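PDB 3FFR: phosphoserine aminotransferase SerC from Cytophaga hutchinsonii ATCC 33406, which probably catalyses the pyridoxal-phosphate-dependent transfer of an amino group from glutamate to 3-phosphohydroxypyruvate, giving phosphoserine. Local coordinates for residues K211-L216 against T227-L232. Residues are numbered along the deposited sequence; the frame is centred on the assembly and turned at random.
Sequences KSKALL and TIPSML
The puckered pyrrolidine ring of Pro-229 meets helix 206-217 with its CG-CD edge: CD lies 3.7 Å from Ser-212 OG, and CG is 4.1 Å from Lys-213 CG, the two side chains meeting obliquely. Beside it, the branched CB of Ile-228 sits 3.4 Å from Ser-212 OG, with CG2 at 3.7 Å from the same oxygen, while CD1 comes to 3.9 Å from Ser-212 CB. A buried hydroxyl can face hydrocarbon in this way when its polar need is met elsewhere. A chi1 of 74° turns Ser-212 OG back against its own helix, where it hydrogen-bonds to the carbonyl oxygen of Ile-209, one turn earlier. In what is probably the fold type I of pyridoxal-phosphate enzymes, shared by the class-V aminotransferase family, both helices follow strand 200-205 of the seven-stranded sheet, and Ile-228 also packs on Trp-202 and Leu-204 of that strand. The axes of the two segments approach to 10.4 Å, with 125° between their N-to-C directions, nearer antiparallel than parallel. Helix 228-235 starts at this interface: Thr-227 is its N-cap, OG1 accepting from Ser-230 N at 3.0 Å, while Pro-229 has no N-H to donate, which costs nothing in a first turn, where no i-4 carbonyl lies within the helix. On the outer side, Lys-213 turns at chi3 (67°) and its NZ forms a salt bridge with Glu-210.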
loop_
_atom_site.group_PDB
_atom_site.type_symbol
_atom_site.label_atom_id
_atom_site.label_comp_id
_atom_site.label_asym_id
_atom_site.label_seq_id
_atom_site.Cartn_x
_atom_site.Cartn_y
_atom_site.Cartn_z
ATOM N N LYS A 211 2.631 -24.450 -4.902
ATOM C CA LYS A 211 1.599 -24.768 -3.901
ATOM C C LYS A 211 0.351 -23.916 -4.173
ATOM O O LYS A 211 -0.778 -24.404 -4.117
ATOM C CB LYS A 211 2.115 -24.573 -2.455
ATOM C CG LYS A 211 1.036 -24.761 -1.372
ATOM C CD LYS A 211 0.498 -26.199 -1.274
ATOM C CE LYS A 211 -0.580 -26.348 -0.195
ATOM N NZ LYS A 211 -0.044 -26.247 1.173
ATOM N N SER A 212 0.553 -22.638 -4.474
ATOM C CA SER A 212 -0.583 -21.756 -4.741
ATOM C C SER A 212 -1.385 -22.234 -5.952
ATOM O O SER A 212 -2.643 -22.233 -5.969
ATOM C CB SER A 212 -0.157 -20.279 -4.863
ATOM O OG SER A 212 0.494 -20.009 -6.079
ATOM N N LYS A 213 -0.657 -22.642 -6.979
ATOM C CA LYS A 213 -1.288 -23.163 -8.198
ATOM C C LYS A 213 -2.071 -24.452 -7.916
ATOM O O LYS A 213 -3.165 -24.669 -8.470
ATOM C CB LYS A 213 -0.248 -23.370 -9.307
ATOM C CG LYS A 213 0.260 -22.040 -9.841
ATOM C CD LYS A 213 1.530 -22.145 -10.641
ATOM C CE LYS A 213 1.364 -22.849 -11.898
ATOM N NZ LYS A 213 2.731 -22.951 -12.506
ATOM N N ALA A 214 -1.519 -25.295 -7.057
ATOM C CA ALA A 214 -2.195 -26.553 -6.660
ATOM C C ALA A 214 -3.510 -26.282 -5.909
ATOM O O ALA A 214 -4.521 -26.950 -6.116
ATOM C CB ALA A 214 -1.259 -27.445 -5.807
ATOM N N LEU A 215 -3.497 -25.296 -5.023
ATOM C CA LEU A 215 -4.723 -24.954 -4.263
ATOM C C LEU A 215 -5.791 -24.382 -5.169
ATOM O O LEU A 215 -6.963 -24.735 -5.075
ATOM C CB LEU A 215 -4.440 -23.935 -3.169
ATOM C CG LEU A 215 -3.696 -24.491 -1.989
ATOM C CD1 LEU A 215 -3.607 -23.383 -0.912
ATOM C CD2 LEU A 215 -4.421 -25.748 -1.467
ATOM N N LEU A 216 -5.358 -23.530 -6.083
ATOM C CA LEU A 216 -6.286 -22.919 -7.046
ATOM C C LEU A 216 -6.901 -24.030 -7.900
ATOM O O LEU A 216 -8.090 -24.019 -8.179
ATOM C CB LEU A 216 -5.591 -21.871 -7.934
ATOM C CG LEU A 216 -6.502 -21.109 -8.918
ATOM C CD1 LEU A 216 -7.575 -20.365 -8.197
ATOM C CD2 LEU A 216 -5.702 -20.178 -9.796
ATOM N N THR A 227 -3.222 -12.811 -5.605
ATOM C CA THR A 227 -2.877 -14.214 -5.648
ATOM C C THR A 227 -1.454 -14.255 -6.176
ATOM O O THR A 227 -1.008 -13.347 -6.891
ATOM C CB THR A 227 -3.754 -15.077 -6.584
ATOM O OG1 THR A 227 -3.492 -14.757 -7.977
ATOM C CG2 THR A 227 -5.246 -14.917 -6.222
ATOM N N ILE A 228 -0.730 -15.328 -5.844
ATOM C CA ILE A 228 0.608 -15.490 -6.393
ATOM C C ILE A 228 0.602 -15.488 -7.946
ATOM O O ILE A 228 1.391 -14.784 -8.562
ATOM C CB ILE A 228 1.343 -16.718 -5.791
ATOM C CG1 ILE A 228 1.778 -16.363 -4.353
ATOM C CG2 ILE A 228 2.605 -17.079 -6.620
ATOM C CD1 ILE A 228 2.276 -17.575 -3.572
ATOM N N PRO A 229 -0.281 -16.266 -8.593
ATOM C CA PRO A 229 -0.279 -16.245 -10.060
ATOM C C PRO A 229 -0.556 -14.885 -10.665
ATOM O O PRO A 229 0.051 -14.510 -11.671
ATOM C CB PRO A 229 -1.353 -17.269 -10.411
ATOM C CG PRO A 229 -1.258 -18.251 -9.288
ATOM C CD PRO A 229 -1.095 -17.379 -8.081
ATOM N N SER A 230 -1.431 -14.142 -10.026
ATOM C CA SER A 230 -1.758 -12.787 -10.489
ATOM C C SER A 230 -0.501 -11.902 -10.434
ATOM O O SER A 230 -0.136 -11.237 -11.391
ATOM C CB SER A 230 -2.917 -12.194 -9.704
ATOM O OG SER A 230 -3.105 -10.812 -10.000
HETATM N N MSE A 231 0.172 -11.931 -9.289
HETATM C CA MSE A 231 1.365 -11.100 -9.078
HETATM C C MSE A 231 2.521 -11.524 -9.978
HETATM O O MSE A 231 3.279 -10.671 -10.503
HETATM C CB MSE A 231 1.782 -11.125 -7.605
HETATM C CG MSE A 231 0.825 -10.375 -6.682
HETATM SE SE MSE A 231 1.471 -10.253 -4.889
HETATM C CE MSE A 231 1.249 -12.112 -4.386
ATOM N N LEU A 232 2.629 -12.832 -10.185
ATOM C CA LEU A 232 3.729 -13.410 -10.944
ATOM C C LEU A 232 3.635 -13.052 -12.412
ATOM O O LEU A 232 4.635 -12.695 -13.053
ATOM C CB LEU A 232 3.800 -14.931 -10.728
ATOM C CG LEU A 232 5.067 -15.683 -11.131
ATOM C CD1 LEU A 232 6.324 -15.086 -10.424
ATOM C CD2 LEU A 232 4.851 -17.153 -10.760
#